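Local coordinates for protein proline dehydrogenase (Bradyrhizobium japonicum USDA 110, PDB 3HAZ) that probably oxidises proline to glutamate in two steps, using an FAD-containing proline dehydrogenase and an NAD-dependent aldehyde dehydrogenase joined in one chain, at residues A12-D17 with Q317-A322; D361-F366 with P503-L508; R514-V519 with E610-A615. All coordinates share one frame; numbering follows the deposited sequence.

Contact 1: A12-D17 with Q317-A322; sequences APYAPD and QKRASA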
loop_
_atom_site.group_PDB
_atom_site.type_symbol
_atom_site.label_atom_id
_atom_site.label_comp_id
_atom_site.label_asym_id
_atom_site.label_seq_id
_atom_site.Cartn_x
_atom_site.Cartn_y
_atom_site.Cartn_z
ATOM N N ALA A 12 -3.675 47.184 -11.883
ATOM C CA ALA A 12 -3.007 45.960 -12.329
ATOM C C ALA A 12 -3.846 44.715 -12.033
ATOM O O ALA A 12 -4.643 44.711 -11.091
ATOM C CB ALA A 12 -1.638 45.836 -11.674
ATOM N N PRO A 13 -3.671 43.653 -12.839
ATOM C CA PRO A 13 -4.371 42.387 -12.581
ATOM C C PRO A 13 -4.074 41.871 -11.175
ATOM O O PRO A 13 -2.913 41.831 -10.765
ATOM C CB PRO A 13 -3.792 41.444 -13.642
ATOM C CG PRO A 13 -3.392 42.362 -14.766
ATOM C CD PRO A 13 -2.862 43.595 -14.070
ATOM N N TYR A 14 -5.125 41.474 -10.464
ATOM C CA TYR A 14 -5.054 41.188 -9.034
ATOM C C TYR A 14 -4.231 39.954 -8.691
ATOM O O TYR A 14 -3.409 39.986 -7.776
ATOM C CB TYR A 14 -6.469 41.028 -8.467
ATOM C CG TYR A 14 -6.583 41.292 -6.980
ATOM C CD1 TYR A 14 -6.556 42.593 -6.481
ATOM C CD2 TYR A 14 -6.727 40.244 -6.076
ATOM C CE1 TYR A 14 -6.670 42.844 -5.125
ATOM C CE2 TYR A 14 -6.840 40.485 -4.719
ATOM C CZ TYR A 14 -6.811 41.787 -4.250
ATOM O OH TYR A 14 -6.925 42.034 -2.900
ATOM N N ALA A 15 -4.459 38.863 -9.415
ATOM C CA ALA A 15 -3.832 37.586 -9.081
ATOM C C ALA A 15 -3.366 36.807 -10.308
ATOM O O ALA A 15 -3.874 35.723 -10.580
ATOM C CB ALA A 15 -4.792 36.729 -8.259
ATOM N N PRO A 16 -2.387 37.351 -11.044
ATOM C CA PRO A 16 -1.868 36.660 -12.234
ATOM C C PRO A 16 -1.180 35.338 -11.896
ATOM O O PRO A 16 -0.899 35.057 -10.726
ATOM C CB PRO A 16 -0.862 37.658 -12.820
ATOM C CG PRO A 16 -0.503 38.570 -11.692
ATOM C CD PRO A 16 -1.699 38.628 -10.784
ATOM N N ASP A 17 -0.912 34.541 -12.928
ATOM C CA ASP A 17 -0.342 33.200 -12.779
ATOM C C ASP A 17 1.116 33.220 -12.320
ATOM O O ASP A 17 1.969 33.848 -12.950
ATOM C CB ASP A 17 -0.463 32.443 -14.106
ATOM C CG ASP A 17 0.310 31.137 -14.113
ATOM O OD1 ASP A 17 0.067 30.282 -13.231
ATOM O OD2 ASP A 17 1.158 30.964 -15.013
ATOM N N GLN A 317 3.534 40.720 -3.154
ATOM C CA GLN A 317 2.406 40.854 -4.077
ATOM C C GLN A 317 2.878 40.779 -5.520
ATOM O O GLN A 317 3.900 41.363 -5.884
ATOM C CB GLN A 317 1.669 42.175 -3.861
ATOM C CG GLN A 317 0.988 42.313 -2.514
ATOM C CD GLN A 317 -0.221 43.225 -2.586
ATOM O OE1 GLN A 317 -1.046 43.107 -3.493
ATOM N NE2 GLN A 317 -0.344 44.130 -1.622
ATOM N N LYS A 318 2.123 40.064 -6.344
ATOM C CA LYS A 318 2.436 39.967 -7.759
ATOM C C LYS A 318 2.385 41.339 -8.435
ATOM O O LYS A 318 3.077 41.572 -9.425
ATOM C CB LYS A 318 1.487 38.973 -8.438
ATOM C CG LYS A 318 1.424 37.616 -7.720
ATOM C CD LYS A 318 0.353 36.709 -8.324
ATOM C CE LYS A 318 0.331 35.340 -7.632
ATOM N NZ LYS A 318 -0.890 34.538 -7.990
ATOM N N ARG A 319 1.594 42.254 -7.878
ATOM C CA ARG A 319 1.463 43.605 -8.440
ATOM C C ARG A 319 2.620 44.541 -8.081
ATOM O O ARG A 319 2.655 45.683 -8.531
ATOM C CB ARG A 319 0.143 44.251 -8.002
ATOM C CG ARG A 319 -1.108 43.637 -8.627
ATOM C CD ARG A 319 -2.374 44.234 -8.023
ATOM N NE ARG A 319 -2.488 43.923 -6.601
ATOM C CZ ARG A 319 -3.432 44.405 -5.798
ATOM N NH1 ARG A 319 -4.359 45.228 -6.274
ATOM N NH2 ARG A 319 -3.446 44.063 -4.514
ATOM N N ALA A 320 3.566 44.057 -7.284
ATOM C CA ALA A 320 4.618 44.925 -6.739
ATOM C C ALA A 320 5.381 45.724 -7.803
ATOM O O ALA A 320 5.573 46.935 -7.664
ATOM C CB ALA A 320 5.579 44.116 -5.881
ATOM N N SER A 321 5.818 45.051 -8.864
ATOM C CA SER A 321 6.605 45.719 -9.896
ATOM C C SER A 321 5.807 46.837 -10.579
ATOM O O SER A 321 6.364 47.881 -10.934
ATOM C CB SER A 321 7.117 44.710 -10.931
ATOM O OG SER A 321 8.053 45.319 -11.808
ATOM N N ALA A 322 4.508 46.615 -10.754
ATOM C CA ALA A 322 3.633 47.608 -11.372
ATOM C C ALA A 322 3.398 48.806 -10.448
ATOM O O ALA A 322 3.256 49.938 -10.910
ATOM C CB ALA A 322 2.304 46.971 -11.778
HETATM O O HOH W 1 -4.878 46.246 -8.847
HETATM O O HOH W 2 -1.227 41.358 -6.398
#
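Tyr14 holds CG anti to its backbone N, and although CB leaves the backbone away from 317-322, the ring's far end comes back to Arg319. The arginine, with CG anti to its carbonyl carbon, is bent at chi3 (-64°), and this kink turns one face of its guanidinium to Tyr14 CD1. Tyr14 CD1 sits 3.4 Å from Arg319 NH1, above that face and offset toward the rim. The planes are 56° apart, so the two groups cross obliquely and do not stack in parallel.

The guanidinium rotation is set by its N-H groups. Arg319 NH2 donates to Gln317 OE1 (2.8 Å), in the carbonyl plane on a lone pair, and also to Ala284 O. Arg319 NH1 donates a hydrogen bond to water 1 (2.8 Å), which lies at the edge in plane and in turn donates to Ala12 O. Arg319 NE donates to water 2 at 2.9 Å, which is placed to bridge to Tyr14 O.

Gln317, Lys318 and Arg319 belong to a beta-alpha loop of the proline dehydrogenase TIM barrel: a type I turn from Gln317 to Ala320 links strand 309-314, which ends at the FAD-binding Gln314, to helix 320-333. The N-terminal segment lies along this loop just before helix 18-28, whose N-cap is Asp17.

Lys318 runs extended beyond CG, antiparallel to the Pro16 ring, with Lys318 CD 3.7 Å from Pro16 CD. Lys318 NZ reaches Pro16 O at 2.8 Å, nearly along the C=O axis (167°). A salt bridge to Asp18 and a bond to Tyr363 O add two more acceptors, so three oxygens grip the ammonium and would be expected to stabilise its charge. At the other end, Ala12 CB rests 3.8 Å from Arg319 CG and also meets Ala322 CB.

Contact 2: D361-F366 with P503-L508; sequences DGYPVF and PLPCDL. With FAD (flavin-adenine dinucleotide), chain C.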
loop_
_atom_site.group_PDB
_atom_site.type_symbol
_atom_site.label_atom_id
_atom_site.label_comp_id
_atom_site.label_asym_id
_atom_site.label_seq_id
_atom_site.Cartn_x
_atom_site.Cartn_y
_atom_site.Cartn_z
ATOM N N ASP A 361 -10.308 34.214 -7.978
ATOM C CA ASP A 361 -9.728 33.373 -9.026
ATOM C C ASP A 361 -8.241 33.083 -8.803
ATOM O O ASP A 361 -7.596 32.443 -9.628
ATOM C CB ASP A 361 -9.992 33.946 -10.426
ATOM C CG ASP A 361 -9.240 35.237 -10.693
ATOM O OD1 ASP A 361 -8.321 35.579 -9.920
ATOM O OD2 ASP A 361 -9.573 35.913 -11.692
ATOM N N GLY A 362 -7.707 33.544 -7.675
ATOM C CA GLY A 362 -6.313 33.307 -7.340
ATOM C C GLY A 362 -5.867 34.159 -6.163
ATOM O O GLY A 362 -6.683 34.870 -5.571
ATOM N N TYR A 363 -4.577 34.082 -5.832
ATOM C CA TYR A 363 -3.990 34.830 -4.718
ATOM C C TYR A 363 -3.190 36.038 -5.208
ATOM O O TYR A 363 -2.436 35.932 -6.174
ATOM C CB TYR A 363 -3.077 33.918 -3.892
ATOM C CG TYR A 363 -3.788 32.707 -3.335
ATOM C CD1 TYR A 363 -3.631 31.445 -3.912
ATOM C CD2 TYR A 363 -4.637 32.826 -2.242
ATOM C CE1 TYR A 363 -4.299 30.329 -3.397
ATOM C CE2 TYR A 363 -5.302 31.725 -1.724
ATOM C CZ TYR A 363 -5.134 30.485 -2.299
ATOM O OH TYR A 363 -5.804 29.411 -1.758
ATOM N N PRO A 364 -3.349 37.192 -4.536
ATOM C CA PRO A 364 -2.609 38.404 -4.918
ATOM C C PRO A 364 -1.150 38.345 -4.465
ATOM O O PRO A 364 -0.330 39.169 -4.881
ATOM C CB PRO A 364 -3.351 39.518 -4.174
ATOM C CG PRO A 364 -3.979 38.842 -2.992
ATOM C CD PRO A 364 -4.292 37.431 -3.426
ATOM N N VAL A 365 -0.843 37.379 -3.607
ATOM C CA VAL A 365 0.511 37.200 -3.104
ATOM C C VAL A 365 1.067 35.893 -3.631
ATOM O O VAL A 365 0.308 34.993 -3.985
ATOM C CB VAL A 365 0.547 37.133 -1.565
ATOM C CG1 VAL A 365 0.302 38.510 -0.949
ATOM C CG2 VAL A 365 -0.469 36.108 -1.052
ATOM N N PHE A 366 2.392 35.791 -3.691
ATOM C CA PHE A 366 3.024 34.512 -3.989
ATOM C C PHE A 366 2.722 33.543 -2.846
ATOM O O PHE A 366 2.428 33.970 -1.725
ATOM C CB PHE A 366 4.532 34.689 -4.195
ATOM C CG PHE A 366 4.878 35.656 -5.307
ATOM C CD1 PHE A 366 4.674 35.309 -6.639
ATOM C CD2 PHE A 366 5.395 36.906 -5.021
ATOM C CE1 PHE A 366 4.986 36.197 -7.661
ATOM C CE2 PHE A 366 5.699 37.799 -6.035
ATOM C CZ PHE A 366 5.496 37.445 -7.358
ATOM N N PRO A 503 -4.366 24.987 -2.368
ATOM C CA PRO A 503 -5.232 24.984 -3.548
ATOM C C PRO A 503 -5.749 26.383 -3.838
ATOM O O PRO A 503 -5.895 27.179 -2.912
ATOM C CB PRO A 503 -6.394 24.089 -3.120
ATOM C CG PRO A 503 -6.452 24.226 -1.632
ATOM C CD PRO A 503 -5.046 24.486 -1.159
ATOM N N LEU A 504 -6.013 26.677 -5.106
ATOM C CA LEU A 504 -6.725 27.893 -5.476
ATOM C C LEU A 504 -8.111 27.867 -4.838
ATOM O O LEU A 504 -8.651 26.796 -4.579
ATOM C CB LEU A 504 -6.872 27.968 -6.993
ATOM C CG LEU A 504 -5.576 28.010 -7.794
ATOM C CD1 LEU A 504 -5.884 27.873 -9.278
ATOM C CD2 LEU A 504 -4.830 29.306 -7.505
ATOM N N PRO A 505 -8.700 29.045 -4.590
ATOM C CA PRO A 505 -10.013 29.057 -3.938
ATOM C C PRO A 505 -11.059 28.198 -4.657
ATOM O O PRO A 505 -11.876 27.583 -3.982
ATOM C CB PRO A 505 -10.409 30.534 -3.971
ATOM C CG PRO A 505 -9.095 31.264 -3.983
ATOM C CD PRO A 505 -8.182 30.404 -4.826
ATOM N N CYS A 506 -11.036 28.142 -5.987
ATOM C CA CYS A 506 -12.049 27.365 -6.706
ATOM C C CYS A 506 -11.921 25.870 -6.421
ATOM O O CYS A 506 -12.871 25.118 -6.628
ATOM C CB CYS A 506 -11.982 27.619 -8.214
ATOM S SG CYS A 506 -10.416 27.092 -8.974
ATOM N N ASP A 507 -10.749 25.454 -5.938
ATOM C CA ASP A 507 -10.465 24.048 -5.647
ATOM C C ASP A 507 -10.477 23.732 -4.159
ATOM O O ASP A 507 -10.011 22.672 -3.738
ATOM C CB ASP A 507 -9.100 23.660 -6.219
ATOM C CG ASP A 507 -9.096 23.633 -7.730
ATOM O OD1 ASP A 507 -10.172 23.394 -8.322
ATOM O OD2 ASP A 507 -8.023 23.860 -8.322
ATOM N N LEU A 508 -11.015 24.651 -3.366
ATOM C CA LEU A 508 -10.994 24.512 -1.916
ATOM C C LEU A 508 -11.577 23.180 -1.450
ATOM O O LEU A 508 -11.113 22.614 -0.460
ATOM C CB LEU A 508 -11.740 25.671 -1.255
ATOM C CG LEU A 508 -11.462 25.886 0.235
ATOM C CD1 LEU A 508 -9.997 26.237 0.457
ATOM C CD2 LEU A 508 -12.375 26.966 0.811
HETATM P PA FAD C . 12.131 36.812 5.771
HETATM O O1A FAD C . 12.183 35.615 6.882
HETATM O O2A FAD C . 13.203 36.709 4.782
HETATM O O5B FAD C . 10.709 36.730 4.988
HETATM C C5B FAD C . 9.540 36.688 5.754
HETATM C C4B FAD C . 8.321 36.917 4.851
HETATM O O4B FAD C . 8.270 36.263 3.468
HETATM C C3B FAD C . 7.029 37.316 5.238
HETATM O O3B FAD C . 6.896 38.373 6.173
HETATM C C2B FAD C . 6.240 37.299 3.954
HETATM O O2B FAD C . 5.987 38.548 3.337
HETATM C C1B FAD C . 6.908 36.285 3.096
HETATM N N9A FAD C . 6.425 34.917 3.155
HETATM C C8A FAD C . 6.448 34.038 4.233
HETATM N N7A FAD C . 5.932 32.845 3.807
HETATM C C5A FAD C . 5.589 32.990 2.443
HETATM C C6A FAD C . 4.987 32.043 1.441
HETATM N N6A FAD C . 4.638 30.680 1.824
HETATM N N1A FAD C . 4.773 32.434 0.203
HETATM C C2A FAD C . 5.112 33.741 -0.198
HETATM N N3A FAD C . 5.688 34.652 0.765
HETATM C C4A FAD C . 5.911 34.242 2.055
HETATM N N1 FAD C . 4.997 44.934 5.615
HETATM C C2 FAD C . 3.817 45.381 5.072
HETATM O O2 FAD C . 2.927 44.475 4.537
HETATM N N3 FAD C . 3.498 46.781 5.109
HETATM C C4 FAD C . 4.366 47.670 5.679
HETATM O O4 FAD C . 4.086 49.043 5.654
HETATM C C4X FAD C . 5.604 47.205 6.243
HETATM N N5 FAD C . 6.568 48.167 6.862
HETATM C C5X FAD C . 7.779 47.689 7.418
HETATM C C6 FAD C . 8.721 48.635 8.034
HETATM C C7 FAD C . 9.932 48.156 8.584
HETATM C C7M FAD C . 10.888 49.141 9.238
HETATM C C8 FAD C . 10.257 46.711 8.537
HETATM C C8M FAD C . 11.563 46.160 9.131
HETATM C C9 FAD C . 9.353 45.810 7.947
HETATM C C9A FAD C . 8.084 46.299 7.379
HETATM N N10 FAD C . 7.137 45.366 6.765
HETATM C C10 FAD C . 5.903 45.862 6.201
HETATM C "C1'" FAD C . 7.475 43.924 6.535
HETATM C "C2'" FAD C . 7.042 42.934 7.647
HETATM O "O2'" FAD C . 6.724 43.645 8.839
HETATM C "C3'" FAD C . 8.154 41.891 7.848
HETATM O "O3'" FAD C . 9.218 42.454 8.606
HETATM C "C4'" FAD C . 8.729 41.341 6.493
HETATM O "O4'" FAD C . 7.817 40.956 5.525
HETATM C "C5'" FAD C . 9.820 40.261 6.722
HETATM O "O5'" FAD C . 10.721 40.147 5.631
HETATM P P FAD C . 12.277 39.682 5.968
HETATM O O1P FAD C . 13.188 39.745 4.572
HETATM O O2P FAD C . 12.829 40.534 7.028
HETATM O O3P FAD C . 12.184 38.191 6.628
#
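Two hydrogen bonds grip Tyr363 OH: it donates to Pro503 O at a short 2.5 Å, and Gln356 NE2 of helix 348-357 supplies the second. The hydroxyl lies in the carbonyl plane of Pro503, with a C=O...donor angle of 156°, and Pro503 O in turn sits at the edge of the tyrosine ring, near its plane. With CG anti to the carbonyl carbon (chi1 -58°), the ring extends from the backbone so that its hydroxyl tip reaches 503-508.

Apolar contacts along the ring complete the fit. Leu504 CD2 reaches over the backbone, 4.3 Å from Gly362 CA. Tyr363 CE1 approaches Leu504 CA at 4.0 Å, and Tyr363 CZ lies 4.0 Å from Pro505 CD as the two side chains pass in opposite directions. An alanine here in place of the tyrosine would probably loosen the hold on 503-508, since both hydroxyl bonds and the ring packing against Leu504 and Pro505 would go.

At the far end of its loop, Phe366 O comes within 3.1 Å of FAD C2A. The arrangement thus joins a loop of the flavin-binding TIM barrel, where it borders the adenine, to the segment leading toward the aldehyde dehydrogenase section.

Contact 3: R514-V519 with E610-A615; sequences RNSRGV and ELREAA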
loop_
_atom_site.group_PDB
_atom_site.type_symbol
_atom_site.label_atom_id
_atom_site.label_comp_id
_atom_site.label_asym_id
_atom_site.label_seq_id
_atom_site.Cartn_x
_atom_site.Cartn_y
_atom_site.Cartn_z
ATOM N N ARG A 514 -16.848 21.524 -6.804
ATOM C CA ARG A 514 -16.298 22.838 -7.108
ATOM C C ARG A 514 -16.837 23.891 -6.140
ATOM O O ARG A 514 -17.896 23.720 -5.528
ATOM C CB ARG A 514 -16.579 23.250 -8.558
ATOM C CG ARG A 514 -17.709 22.490 -9.219
ATOM C CD ARG A 514 -17.191 21.571 -10.313
ATOM N NE ARG A 514 -17.273 22.200 -11.629
ATOM C CZ ARG A 514 -16.776 21.676 -12.745
ATOM N NH1 ARG A 514 -16.905 22.321 -13.897
ATOM N NH2 ARG A 514 -16.146 20.507 -12.709
ATOM N N ASN A 515 -16.087 24.974 -5.994
ATOM C CA ASN A 515 -16.474 26.078 -5.133
ATOM C C ASN A 515 -17.103 27.153 -6.010
ATOM O O ASN A 515 -16.729 27.299 -7.174
ATOM C CB ASN A 515 -15.239 26.630 -4.424
ATOM C CG ASN A 515 -15.585 27.549 -3.268
ATOM O OD1 ASN A 515 -16.756 27.741 -2.926
ATOM N ND2 ASN A 515 -14.559 28.108 -2.643
ATOM N N SER A 516 -18.068 27.892 -5.477
ATOM C CA SER A 516 -18.652 28.991 -6.240
ATOM C C SER A 516 -17.644 30.133 -6.356
ATOM O O SER A 516 -16.713 30.229 -5.555
ATOM C CB SER A 516 -19.941 29.481 -5.581
ATOM O OG SER A 516 -19.769 29.652 -4.186
ATOM N N ARG A 517 -17.828 30.994 -7.350
ATOM C CA ARG A 517 -16.918 32.116 -7.564
ATOM C C ARG A 517 -17.397 33.382 -6.874
ATOM O O ARG A 517 -18.594 33.669 -6.848
ATOM C CB ARG A 517 -16.754 32.402 -9.055
ATOM C CG ARG A 517 -15.918 31.383 -9.807
ATOM C CD ARG A 517 -15.692 31.863 -11.235
ATOM N NE ARG A 517 -15.301 33.272 -11.265
ATOM C CZ ARG A 517 -15.486 34.084 -12.304
ATOM N NH1 ARG A 517 -15.095 35.351 -12.234
ATOM N NH2 ARG A 517 -16.067 33.634 -13.410
ATOM N N GLY A 518 -16.450 34.144 -6.330
ATOM C CA GLY A 518 -16.745 35.428 -5.722
ATOM C C GLY A 518 -16.099 36.559 -6.502
ATOM O O GLY A 518 -15.655 36.364 -7.632
ATOM N N VAL A 519 -16.039 37.738 -5.894
ATOM C CA VAL A 519 -15.479 38.917 -6.538
ATOM C C VAL A 519 -14.686 39.701 -5.504
ATOM O O VAL A 519 -15.131 39.847 -4.366
ATOM C CB VAL A 519 -16.604 39.819 -7.122
ATOM C CG1 VAL A 519 -16.029 41.083 -7.746
ATOM C CG2 VAL A 519 -17.443 39.039 -8.147
ATOM N N GLU A 610 -25.371 35.383 -1.271
ATOM C CA GLU A 610 -26.523 34.491 -1.356
ATOM C C GLU A 610 -26.498 33.695 -2.662
ATOM O O GLU A 610 -26.790 32.498 -2.673
ATOM C CB GLU A 610 -27.853 35.240 -1.201
ATOM C CG GLU A 610 -29.060 34.322 -1.395
ATOM C CD GLU A 610 -30.370 34.874 -0.851
ATOM O OE1 GLU A 610 -30.456 36.083 -0.541
ATOM O OE2 GLU A 610 -31.330 34.083 -0.744
ATOM N N LEU A 611 -26.145 34.361 -3.760
ATOM C CA LEU A 611 -25.993 33.670 -5.039
ATOM C C LEU A 611 -24.995 32.515 -4.900
ATOM O O LEU A 611 -25.287 31.390 -5.298
ATOM C CB LEU A 611 -25.563 34.641 -6.147
ATOM C CG LEU A 611 -25.460 34.112 -7.592
ATOM C CD1 LEU A 611 -24.243 33.208 -7.788
ATOM C CD2 LEU A 611 -26.727 33.388 -8.013
ATOM N N ARG A 612 -23.824 32.795 -4.333
ATOM C CA ARG A 612 -22.829 31.749 -4.094
ATOM C C ARG A 612 -23.410 30.593 -3.274
ATOM O O ARG A 612 -23.229 29.426 -3.615
ATOM C CB ARG A 612 -21.577 32.311 -3.399
ATOM C CG ARG A 612 -20.662 33.148 -4.299
ATOM C CD ARG A 612 -19.339 33.460 -3.606
ATOM N NE ARG A 612 -18.528 32.258 -3.415
ATOM C CZ ARG A 612 -17.539 32.149 -2.530
ATOM N NH1 ARG A 612 -17.231 33.169 -1.738
ATOM N NH2 ARG A 612 -16.859 31.012 -2.429
ATOM N N GLU A 613 -24.104 30.931 -2.191
ATOM C CA GLU A 613 -24.694 29.938 -1.297
ATOM C C GLU A 613 -25.693 29.033 -2.027
ATOM O O GLU A 613 -25.739 27.823 -1.793
ATOM C CB GLU A 613 -25.390 30.647 -0.128
ATOM C CG GLU A 613 -25.926 29.720 0.949
ATOM C CD GLU A 613 -26.661 30.467 2.047
ATOM O OE1 GLU A 613 -26.682 31.712 2.003
ATOM O OE2 GLU A 613 -27.217 29.811 2.955
ATOM N N ALA A 614 -26.503 29.630 -2.897
ATOM C CA ALA A 614 -27.482 28.874 -3.670
ATOM C C ALA A 614 -26.786 27.823 -4.525
ATOM O O ALA A 614 -27.189 26.658 -4.536
ATOM C CB ALA A 614 -28.325 29.812 -4.546
ATOM N N ALA A 615 -25.736 28.234 -5.232
ATOM C CA ALA A 615 -24.965 27.313 -6.068
ATOM C C ALA A 615 -24.232 26.278 -5.225
ATOM O O ALA A 615 -24.109 25.128 -5.626
ATOM C CB ALA A 615 -23.981 28.072 -6.952
HETATM O O HOH W 3 -14.969 30.075 -0.772
#
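Every nitrogen of the Arg612 guanidinium has a partner. Arg612 NE makes the best bond across the two segments, to Ser516 OG at 3.0 Å with an N-H...O angle of 147°; the oxygen is tilted 23° out of the guanidinium plane. Arg612 NH2 is shared more loosely: its bonds to Asn515 OD1 (3.3 Å) and Ser516 O (3.2 Å) are both weak, while water 3 accepts from Arg612 NH2 at 2.7 Å, in plane at the edge.

NH1 donates to Glu357 O, so one side chain on helix 604-629 of the aldehyde dehydrogenase section also ties to the end of helix 348-357 in the proline dehydrogenase barrel, with the irregular 514-519 segment lying across the junction.

Asn515 and Ser516 are engaged as well. Asn515 ND2 binds Pro505 O and also donates to water 3 (2.7 Å), which thereby bridges the amide and the guanidinium. Ser516 OG, hydrogen-bonded in addition to Asp616 OD1, has a second grip that would fix it as a receiver for NE. Gly518 N lies over one guanidinium face. Farther back along the arginine, Arg612 CG packs 3.3 Å from Arg517 O; the N of the same residue, Arg517, donates to Glu586 OE1.

The three contacts lie in series from the proline dehydrogenase barrel to the aldehyde dehydrogenase section. Contacts 1 and 2, centres 13 Å apart, touch directly: Lys318 NZ lies 2.8 Å from Tyr363 O, and Lys318 N is 3.0 Å from Pro364 O, so adjacent barrel loops are tied together. Contacts 2 and 3, centres 15 Å apart, meet through Pro505 O and Asn515 ND2 (3.0 Å), with a backbone pair between Cys506 and Asn515 beside it. Contacts 1 and 3 do not touch, their nearest atoms being about 8 Å apart. The 361-366 loop of contact 2 reaches the FAD adenine through Phe366, the Lys318 side chain of contact 1 is about 9 Å from the cofactor, and contact 3 lies away from the annotated sites.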